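Local coordinates for 2-oxoadipate dioxygenase/decarboxylase (Pseudomonas putida, PDB 6W1G), which uses Fe(2+) and O2 to decarboxylate and hydroxylate 2-oxoadipate, giving D-2-hydroxyglutarate in the catabolism of D-lysine, at residues P256-P261 and F344-A349; V319-A324 and E331-L336; Y358-A363 and R449-A454. One frame throughout, in Å; residues are numbered along the deposited sequence.

Interaction 1 (P256-P261 and F344-A349)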
loop_
_atom_site.group_PDB
_atom_site.type_symbol
_atom_site.label_atom_id
_atom_site.label_comp_id
_atom_site.label_asym_id
_atom_site.label_seq_id
_atom_site.Cartn_x
_atom_site.Cartn_y
_atom_site.Cartn_z
ATOM N N PRO A 256 -11.457 13.815 2.071
ATOM C CA PRO A 256 -12.018 14.018 3.402
ATOM C C PRO A 256 -12.885 12.852 3.852
ATOM O O PRO A 256 -13.111 11.892 3.081
ATOM C CB PRO A 256 -12.845 15.292 3.228
ATOM C CG PRO A 256 -13.372 15.132 1.821
ATOM C CD PRO A 256 -12.250 14.484 1.027
ATOM N N THR A 257 -13.364 12.936 5.084
ATOM C CA THR A 257 -14.288 11.952 5.631
ATOM C C THR A 257 -15.493 11.805 4.717
ATOM O O THR A 257 -16.086 12.797 4.286
ATOM C CB THR A 257 -14.746 12.420 7.015
ATOM O OG1 THR A 257 -13.601 12.700 7.847
ATOM C CG2 THR A 257 -15.646 11.379 7.657
ATOM N N ARG A 258 -15.884 10.561 4.467
ATOM C CA ARG A 258 -17.025 10.238 3.635
ATOM C C ARG A 258 -17.739 9.034 4.226
ATOM O O ARG A 258 -17.144 8.186 4.881
ATOM C CB ARG A 258 -16.552 9.845 2.215
ATOM C CG ARG A 258 -16.069 11.005 1.365
ATOM C CD ARG A 258 -15.327 10.535 0.127
ATOM N NE ARG A 258 -16.100 9.559 -0.651
ATOM C CZ ARG A 258 -17.007 9.847 -1.590
ATOM N NH1 ARG A 258 -17.288 11.114 -1.901
ATOM N NH2 ARG A 258 -17.653 8.851 -2.205
ATOM N N ARG A 259 -19.031 8.929 3.909
ATOM C CA ARG A 259 -19.773 7.708 4.216
ATOM C C ARG A 259 -19.234 6.522 3.418
ATOM O O ARG A 259 -19.196 5.393 3.937
ATOM C CB ARG A 259 -21.243 7.891 3.872
ATOM C CG ARG A 259 -21.941 8.896 4.761
ATOM C CD ARG A 259 -23.366 9.224 4.310
ATOM N NE ARG A 259 -23.390 10.284 3.302
ATOM C CZ ARG A 259 -24.089 10.258 2.171
ATOM N NH1 ARG A 259 -24.863 9.221 1.873
ATOM N NH2 ARG A 259 -24.016 11.291 1.338
ATOM N N HIS A 260 -18.809 6.761 2.169
ATOM C CA HIS A 260 -18.303 5.714 1.280
ATOM C C HIS A 260 -16.927 6.161 0.835
ATOM O O HIS A 260 -16.777 6.845 -0.196
ATOM C CB HIS A 260 -19.285 5.475 0.139
ATOM C CG HIS A 260 -20.558 4.940 0.663
ATOM N ND1 HIS A 260 -20.659 3.665 1.192
ATOM C CD2 HIS A 260 -21.763 5.521 0.841
ATOM C CE1 HIS A 260 -21.883 3.484 1.647
ATOM N NE2 HIS A 260 -22.571 4.582 1.424
ATOM N N PRO A 261 -15.903 5.825 1.622
ATOM C CA PRO A 261 -14.544 6.290 1.337
ATOM C C PRO A 261 -14.072 5.877 -0.038
ATOM O O PRO A 261 -14.465 4.834 -0.579
ATOM C CB PRO A 261 -13.721 5.658 2.471
ATOM C CG PRO A 261 -14.764 5.630 3.619
ATOM C CD PRO A 261 -15.986 5.104 2.897
ATOM N N PHE A 344 -18.010 15.115 -5.130
ATOM C CA PHE A 344 -17.786 13.706 -5.406
ATOM C C PHE A 344 -18.929 12.926 -4.769
ATOM O O PHE A 344 -19.040 12.911 -3.538
ATOM C CB PHE A 344 -16.444 13.247 -4.843
ATOM C CG PHE A 344 -15.916 12.002 -5.522
ATOM C CD1 PHE A 344 -16.619 10.801 -5.456
ATOM C CD2 PHE A 344 -14.754 12.038 -6.273
ATOM C CE1 PHE A 344 -16.167 9.674 -6.122
ATOM C CE2 PHE A 344 -14.291 10.915 -6.939
ATOM C CZ PHE A 344 -14.989 9.721 -6.854
ATOM N N PRO A 345 -19.802 12.280 -5.550
ATOM C CA PRO A 345 -20.971 11.622 -4.946
ATOM C C PRO A 345 -20.578 10.700 -3.806
ATOM O O PRO A 345 -19.617 9.935 -3.926
ATOM C CB PRO A 345 -21.574 10.834 -6.109
ATOM C CG PRO A 345 -21.227 11.682 -7.308
ATOM C CD PRO A 345 -19.826 12.182 -7.024
ATOM N N ASP A 346 -21.329 10.777 -2.697
ATOM C CA ASP A 346 -21.068 9.995 -1.486
ATOM C C ASP A 346 -22.242 9.047 -1.234
ATOM O O ASP A 346 -22.668 8.819 -0.099
ATOM C CB ASP A 346 -20.760 10.884 -0.276
ATOM C CG ASP A 346 -20.131 10.115 0.874
ATOM O OD1 ASP A 346 -19.627 8.986 0.651
ATOM O OD2 ASP A 346 -20.129 10.658 2.011
ATOM N N ASP A 347 -22.780 8.529 -2.310
ATOM C CA ASP A 347 -23.873 7.582 -2.325
ATOM C C ASP A 347 -23.387 6.423 -3.191
ATOM O O ASP A 347 -22.951 6.626 -4.320
ATOM C CB ASP A 347 -25.087 8.285 -2.920
ATOM C CG ASP A 347 -26.256 7.371 -3.108
ATOM O OD1 ASP A 347 -26.262 6.695 -4.135
ATOM O OD2 ASP A 347 -27.151 7.356 -2.227
ATOM N N LEU A 348 -23.436 5.215 -2.658
ATOM C CA LEU A 348 -22.845 4.074 -3.373
ATOM C C LEU A 348 -23.562 3.804 -4.683
ATOM O O LEU A 348 -22.919 3.488 -5.698
ATOM C CB LEU A 348 -22.913 2.797 -2.548
ATOM C CG LEU A 348 -21.776 2.410 -1.612
ATOM C CD1 LEU A 348 -22.011 0.996 -1.113
ATOM C CD2 LEU A 348 -20.449 2.533 -2.310
ATOM N N ALA A 349 -24.896 3.905 -4.696
ATOM C CA ALA A 349 -25.617 3.708 -5.940
ATOM C C ALA A 349 -25.166 4.669 -7.044
ATOM O O ALA A 349 -25.106 4.283 -8.223
ATOM C CB ALA A 349 -27.125 3.766 -5.704
#

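Interaction 2 (V319-A324 and E331-L336)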
loop_
_atom_site.group_PDB
_atom_site.type_symbol
_atom_site.label_atom_id
_atom_site.label_comp_id
_atom_site.label_asym_id
_atom_site.label_seq_id
_atom_site.Cartn_x
_atom_site.Cartn_y
_atom_site.Cartn_z
ATOM N N VAL A 319 -5.563 24.949 -4.686
ATOM C CA VAL A 319 -5.615 26.324 -5.176
ATOM C C VAL A 319 -6.259 27.246 -4.142
ATOM O O VAL A 319 -5.772 28.352 -3.887
ATOM C CB VAL A 319 -6.345 26.397 -6.524
ATOM C CG1 VAL A 319 -6.589 27.840 -6.899
ATOM C CG2 VAL A 319 -5.531 25.698 -7.600
ATOM N N ALA A 320 -7.363 26.801 -3.541
ATOM C CA ALA A 320 -8.090 27.621 -2.589
ATOM C C ALA A 320 -7.292 27.833 -1.329
ATOM O O ALA A 320 -7.501 28.829 -0.624
ATOM C CB ALA A 320 -9.395 26.942 -2.198
ATOM N N LEU A 321 -6.353 26.938 -1.064
ATOM C CA LEU A 321 -5.515 27.061 0.111
ATOM C C LEU A 321 -4.547 28.212 -0.040
ATOM O O LEU A 321 -4.216 28.877 0.953
ATOM C CB LEU A 321 -4.767 25.750 0.317
ATOM C CG LEU A 321 -3.974 25.600 1.610
ATOM C CD1 LEU A 321 -4.908 25.599 2.801
ATOM C CD2 LEU A 321 -3.127 24.338 1.549
ATOM N N GLY A 322 -4.074 28.475 -1.257
ATOM C CA GLY A 322 -3.151 29.562 -1.485
ATOM C C GLY A 322 -1.721 29.266 -1.115
ATOM O O GLY A 322 -0.910 30.196 -1.051
ATOM N N GLY A 323 -1.388 28.007 -0.880
ATOM C CA GLY A 323 -0.047 27.634 -0.498
ATOM C C GLY A 323 0.083 26.128 -0.466
ATOM O O GLY A 323 -0.657 25.433 -1.165
ATOM N N ALA A 324 1.012 25.612 0.347
ATOM C CA ALA A 324 1.210 24.173 0.490
ATOM C C ALA A 324 0.507 23.666 1.740
ATOM O O ALA A 324 0.652 24.279 2.807
ATOM C CB ALA A 324 2.703 23.866 0.577
ATOM N N GLU A 331 -6.445 23.182 9.967
ATOM C CA GLU A 331 -7.886 23.331 10.124
ATOM C C GLU A 331 -8.512 23.912 8.863
ATOM O O GLU A 331 -9.538 23.418 8.372
ATOM C CB GLU A 331 -8.180 24.215 11.329
ATOM C CG GLU A 331 -7.275 25.457 11.454
ATOM C CD GLU A 331 -6.197 25.338 12.534
ATOM O OE1 GLU A 331 -5.714 24.212 12.784
ATOM O OE2 GLU A 331 -5.833 26.372 13.138
ATOM N N ARG A 332 -7.910 24.976 8.322
ATOM C CA ARG A 332 -8.422 25.588 7.102
ATOM C C ARG A 332 -8.337 24.627 5.921
ATOM O O ARG A 332 -9.266 24.555 5.113
ATOM C CB ARG A 332 -7.661 26.880 6.789
ATOM C CG ARG A 332 -8.142 27.507 5.477
ATOM C CD ARG A 332 -7.726 28.933 5.239
ATOM N NE ARG A 332 -8.475 29.522 4.129
ATOM C CZ ARG A 332 -7.966 29.824 2.932
ATOM N NH1 ARG A 332 -6.687 29.616 2.662
ATOM N NH2 ARG A 332 -8.743 30.364 2.005
ATOM N N TYR A 333 -7.220 23.900 5.789
ATOM C CA TYR A 333 -7.089 22.932 4.705
ATOM C C TYR A 333 -8.185 21.880 4.776
ATOM O O TYR A 333 -8.829 21.545 3.774
ATOM C CB TYR A 333 -5.732 22.231 4.762
ATOM C CG TYR A 333 -5.654 21.107 3.755
ATOM C CD1 TYR A 333 -5.774 19.799 4.162
ATOM C CD2 TYR A 333 -5.513 21.363 2.388
ATOM C CE1 TYR A 333 -5.722 18.740 3.250
ATOM C CE2 TYR A 333 -5.481 20.313 1.469
ATOM C CZ TYR A 333 -5.573 19.009 1.906
ATOM O OH TYR A 333 -5.525 17.991 0.993
ATOM N N MET A 334 -8.368 21.291 5.956
ATOM C CA MET A 334 -9.363 20.237 6.088
ATOM C C MET A 334 -10.764 20.762 5.795
ATOM O O MET A 334 -11.578 20.065 5.198
ATOM C CB MET A 334 -9.215 19.558 7.459
ATOM C CG MET A 334 -7.866 18.826 7.651
ATOM S SD MET A 334 -7.468 17.525 6.463
ATOM C CE MET A 334 -8.835 16.373 6.628
ATOM N N ALA A 335 -11.047 22.027 6.146
ATOM C CA ALA A 335 -12.339 22.630 5.836
ATOM C C ALA A 335 -12.514 22.823 4.327
ATOM O O ALA A 335 -13.576 22.508 3.769
ATOM C CB ALA A 335 -12.495 23.949 6.593
ATOM N N LEU A 336 -11.480 23.309 3.645
ATOM C CA LEU A 336 -11.559 23.500 2.203
ATOM C C LEU A 336 -11.678 22.169 1.478
ATOM O O LEU A 336 -12.384 22.058 0.463
ATOM C CB LEU A 336 -10.298 24.197 1.723
ATOM C CG LEU A 336 -10.158 25.676 2.077
ATOM C CD1 LEU A 336 -8.757 26.120 1.749
ATOM C CD2 LEU A 336 -11.177 26.457 1.298
HETATM O O HOH W 1 -9.758 30.220 -0.697
#

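Interaction 3 (Y358-A363 and R449-A454)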
loop_
_atom_site.group_PDB
_atom_site.type_symbol
_atom_site.label_atom_id
_atom_site.label_comp_id
_atom_site.label_asym_id
_atom_site.label_seq_id
_atom_site.Cartn_x
_atom_site.Cartn_y
_atom_site.Cartn_z
ATOM N N TYR A 358 -14.973 1.040 -8.792
ATOM C CA TYR A 358 -15.142 -0.379 -9.103
ATOM C C TYR A 358 -15.889 -1.058 -7.963
ATOM O O TYR A 358 -15.761 -0.677 -6.801
ATOM C CB TYR A 358 -13.769 -1.054 -9.289
ATOM C CG TYR A 358 -13.052 -0.576 -10.501
ATOM C CD1 TYR A 358 -13.412 -0.999 -11.762
ATOM C CD2 TYR A 358 -11.974 0.309 -10.384
ATOM C CE1 TYR A 358 -12.732 -0.554 -12.876
ATOM C CE2 TYR A 358 -11.273 0.748 -11.475
ATOM C CZ TYR A 358 -11.670 0.324 -12.746
ATOM O OH TYR A 358 -11.020 0.790 -13.857
ATOM N N PHE A 359 -16.647 -2.092 -8.335
ATOM C CA PHE A 359 -17.524 -2.823 -7.420
ATOM C C PHE A 359 -17.326 -4.304 -7.537
ATOM O O PHE A 359 -16.908 -4.821 -8.559
ATOM C CB PHE A 359 -18.994 -2.452 -7.697
ATOM C CG PHE A 359 -19.316 -1.041 -7.292
ATOM C CD1 PHE A 359 -19.060 0.055 -8.122
ATOM C CD2 PHE A 359 -19.773 -0.795 -5.997
ATOM C CE1 PHE A 359 -19.255 1.350 -7.642
ATOM C CE2 PHE A 359 -19.992 0.497 -5.544
ATOM C CZ PHE A 359 -19.718 1.554 -6.341
ATOM N N ARG A 360 -17.697 -5.013 -6.489
ATOM C CA ARG A 360 -17.958 -6.455 -6.576
ATOM C C ARG A 360 -19.415 -6.717 -6.264
ATOM O O ARG A 360 -20.024 -6.068 -5.417
ATOM C CB ARG A 360 -17.048 -7.237 -5.599
ATOM C CG ARG A 360 -15.591 -7.128 -5.948
ATOM C CD ARG A 360 -14.710 -7.836 -4.869
ATOM N NE ARG A 360 -14.803 -9.272 -5.006
ATOM C CZ ARG A 360 -14.676 -10.124 -4.011
ATOM N NH1 ARG A 360 -14.403 -9.723 -2.793
ATOM N NH2 ARG A 360 -14.823 -11.421 -4.260
ATOM N N TYR A 361 -19.937 -7.693 -6.967
ATOM C CA TYR A 361 -21.323 -8.090 -6.948
ATOM C C TYR A 361 -21.429 -9.495 -6.391
ATOM O O TYR A 361 -20.616 -10.350 -6.737
ATOM C CB TYR A 361 -21.887 -8.056 -8.373
ATOM C CG TYR A 361 -21.905 -6.651 -8.940
ATOM C CD1 TYR A 361 -20.767 -6.092 -9.549
ATOM C CD2 TYR A 361 -23.012 -5.860 -8.846
ATOM C CE1 TYR A 361 -20.760 -4.832 -10.070
ATOM C CE2 TYR A 361 -23.031 -4.568 -9.341
ATOM C CZ TYR A 361 -21.899 -4.050 -9.935
ATOM O OH TYR A 361 -21.944 -2.796 -10.423
ATOM N N PHE A 362 -22.461 -9.756 -5.584
ATOM C CA PHE A 362 -22.638 -11.016 -4.887
ATOM C C PHE A 362 -24.085 -11.491 -4.959
ATOM O O PHE A 362 -25.014 -10.716 -4.761
ATOM C CB PHE A 362 -22.247 -10.862 -3.416
ATOM C CG PHE A 362 -20.846 -10.339 -3.238
ATOM C CD1 PHE A 362 -19.740 -11.164 -3.369
ATOM C CD2 PHE A 362 -20.620 -8.988 -3.005
ATOM C CE1 PHE A 362 -18.461 -10.671 -3.247
ATOM C CE2 PHE A 362 -19.324 -8.504 -2.894
ATOM C CZ PHE A 362 -18.256 -9.332 -3.006
ATOM N N ALA A 363 -24.258 -12.800 -5.161
ATOM C CA ALA A 363 -25.573 -13.396 -5.017
ATOM C C ALA A 363 -25.996 -13.378 -3.557
ATOM O O ALA A 363 -25.238 -13.785 -2.677
ATOM C CB ALA A 363 -25.494 -14.837 -5.506
ATOM N N ARG A 449 -15.295 -7.826 -12.996
ATOM C CA ARG A 449 -15.844 -8.757 -13.963
ATOM C C ARG A 449 -15.944 -10.162 -13.401
ATOM O O ARG A 449 -16.948 -10.854 -13.631
ATOM C CB ARG A 449 -14.985 -8.727 -15.222
ATOM C CG ARG A 449 -15.426 -9.656 -16.312
ATOM C CD ARG A 449 -14.992 -9.164 -17.725
ATOM N NE ARG A 449 -13.660 -8.618 -17.810
ATOM C CZ ARG A 449 -12.681 -9.087 -18.583
ATOM N NH1 ARG A 449 -12.854 -10.145 -19.373
ATOM N NH2 ARG A 449 -11.518 -8.478 -18.550
ATOM N N ARG A 450 -14.903 -10.631 -12.709
ATOM C CA ARG A 450 -14.973 -11.974 -12.135
ATOM C C ARG A 450 -16.131 -12.066 -11.161
ATOM O O ARG A 450 -16.805 -13.095 -11.083
ATOM C CB ARG A 450 -13.667 -12.313 -11.429
ATOM C CG ARG A 450 -12.534 -12.649 -12.431
ATOM C CD ARG A 450 -11.340 -13.323 -11.718
ATOM N NE ARG A 450 -10.701 -12.325 -10.877
ATOM C CZ ARG A 450 -9.665 -11.533 -11.235
ATOM N NH1 ARG A 450 -9.057 -11.651 -12.388
ATOM N NH2 ARG A 450 -9.260 -10.631 -10.433
ATOM N N SER A 451 -16.397 -10.997 -10.382
ATOM C CA SER A 451 -17.498 -11.087 -9.433
ATOM C C SER A 451 -18.828 -11.225 -10.160
ATOM O O SER A 451 -19.707 -11.989 -9.721
ATOM C CB SER A 451 -17.532 -9.890 -8.460
ATOM O OG SER A 451 -18.063 -8.706 -9.022
ATOM N N LEU A 452 -19.002 -10.504 -11.261
ATOM C CA LEU A 452 -20.259 -10.584 -11.990
ATOM C C LEU A 452 -20.431 -11.965 -12.606
ATOM O O LEU A 452 -21.535 -12.515 -12.627
ATOM C CB LEU A 452 -20.299 -9.480 -13.054
ATOM C CG LEU A 452 -20.583 -8.097 -12.518
ATOM C CD1 LEU A 452 -20.099 -7.049 -13.484
ATOM C CD2 LEU A 452 -22.041 -7.930 -12.211
ATOM N N GLN A 453 -19.355 -12.540 -13.111
ATOM C CA GLN A 453 -19.440 -13.883 -13.693
ATOM C C GLN A 453 -19.794 -14.906 -12.631
ATOM O O GLN A 453 -20.597 -15.810 -12.868
ATOM C CB GLN A 453 -18.118 -14.224 -14.352
ATOM C CG GLN A 453 -17.880 -13.394 -15.564
ATOM C CD GLN A 453 -16.590 -13.741 -16.236
ATOM O OE1 GLN A 453 -15.723 -14.403 -15.651
ATOM N NE2 GLN A 453 -16.438 -13.316 -17.479
ATOM N N ALA A 454 -19.191 -14.801 -11.457
ATOM C CA ALA A 454 -19.489 -15.726 -10.373
ATOM C C ALA A 454 -20.929 -15.570 -9.909
ATOM O O ALA A 454 -21.601 -16.559 -9.578
ATOM C CB ALA A 454 -18.503 -15.516 -9.210
HETATM O O HOH W 2 -19.756 -12.832 -6.964
#

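Interaction 1 (P256-P261 and F344-A349)
Asp346 OD1 is held by two groups of the 256-261 loop: it accepts the backbone N-H of His260 at 2.8 Å through its syn lone pair, and it lies over one face of the Arg258 guanidinium. Asp346 OD1 and Arg258 NH2, 3.5 Å apart, form a salt bridge of charges only, since no N-H points at the oxygen. The other carboxylate oxygen, Asp346 OD2, takes the backbone N-H of Arg259 at 2.8 Å, again by its syn lone pair, so consecutive backbone amides are clasped by one carboxylate. A chi1 of -165° puts the carboxylate carbon CG of Asp346 anti to its own backbone N, on the side of the two amides. Arg259 adds a looser charge pairing, with Asp346 OD2 well out of its guanidinium plane. The edge of the Arg258 guanidinium does different work. Arg258 NH2 donates to Pro345 O at 2.8 Å and Arg258 NH1 to Phe344 O at 3.0 Å, both acceptors near the Arg258 guanidinium plane, although NH1 stands well above the carbonyl plane of Phe344. NE and NH2 of Arg258 also grip His260 O from the side, which ties the loop to itself and fixes the rotation of the flat group. Beside this network, in one of the two conformers of Leu348, CG lies over a face of the His260 ring, a CH-pi contact that holds for that conformer alone. Asp347 turns away and caps the helix that follows, through Gln350 N. Flanked by two arginines and bonded to two amides, the Asp346 carboxylate probably stays ionised, pinning this surface loop just ahead of helix 348-353.

Interaction 2 (V319-A324 and E331-L336)
Arg332 reaches over to the last turn of helix 304-321, which ends at Leu321, and offers its guanidinium to two successive carbonyls. Its CG lies anti to the backbone N (chi1 177°), and the chain runs extended from there to NE. Arg332 NH1 meets Leu321 O, near the guanidinium plane, at 3.1 Å, and Arg332 NH2 meets Ala320 O at 3.3 Å; both hydrogen bonds are bent and weak. A water also joins the second pair, donating to Ala320 O at 2.7 Å and weakly accepting from Arg332 NH2. Next in sequence, Tyr333 meets Leu321, the two side chains crossing at about a right angle. Leu321 CD2 touches Tyr333 CD2 at 3.9 Å, and the other methyl, CD1, rests on the CA and CB of the tyrosine. Leu314 and Thr317, earlier on helix 304-321, pack on the same tyrosine. One turn on from Arg332, Leu336 presses into the first helix with both methyls: Leu336 CD2 against Ala320 CB at 4.0 Å, Leu336 CD1 against Leu321 CA at 3.8 Å. The same CD1 sits over the centre of the Arg332 guanidinium and so backs the charged group with an apolar surface. Apolar packing of two successive helices, 304-321 and 330-341, across a short connection is typical of a helical hairpin; in this one an arginine of the second helix also meets carbonyls at the C-terminal end of the first.

Interaction 3 (Y358-A363 and R449-A454)
The Tyr361 ring carries Leu452 on one face and Ser451 at its edge. Leu452 CD2 stands over the Tyr361 ring, offset toward the rim, as a CH-pi contact 3.8 Å from the centroid; its closest ring atoms are Tyr361 CG and CD1, the latter at 3.5 Å. The two side chains run side by side and point the same way, and Leu452 CG also comes close to Tyr361 CD1. Near the ring plane, Ser451 OG approaches Tyr361 CD1 at 3.8 Å. Within the strand, Phe362 CZ lies over the centre of one face of the Arg360 guanidinium. The polar tie across the contact is the hydrogen bond from Tyr361 N to Ser451 OG, 3.0 Å long and fairly straight at 163°. A chi1 of 78° puts OG between the serine's own backbone N and carbonyl carbon, where it also hydrogen-bonds to Glu448 O, so the hydroxyl serves strand and helix together. Strand 359-363 belongs to a two-stranded antiparallel sheet; its partner, strand 389-393, bonds to Arg360 and Phe362 through Glu392 and His390. Tyr361, between them, turns its backbone polar groups to helix 440-458, which runs nearly parallel to the strand, their short axes 6.6 Å apart and 12° from one another. The helix thus flanks the strand, and the Ser451 hydroxyl accepts the Tyr361 N-H on the edge facing away from 389-393. The carbonyl of Tyr361 is met by a water, which donates to Tyr361 O at 2.6 Å and to Ser451 O at 2.9 Å, bridging the two backbones. At the far end of the tyrosine, OH hydrogen-bonds to Arg352 NE of helix 348-353, while Val389 and Phe391 of the partner strand pack against the side chain.

All three contacts lie away from the metal and substrate site. Interaction 1 is a surface contact built on charge and on backbone amides and carbonyls, whereas interaction 3 is buried and relies on an aromatic-aliphatic pair, a single serine bond and a water bridge. Interaction 2 is partly buried, with Leu321 and Tyr333 inside and weak bonds from an exposed arginine. Nested in the loop that interaction 1 closes, it shares helices with it: Pro256 packs on helix 330-341 and Phe344 on helix 304-321. Helix 348-353 serves interactions 1 and 3, which touch where Leu348 O packs on Phe359 CZ at 3.8 Å. Interactions 2 and 3, with centres 39 Å apart, do not meet.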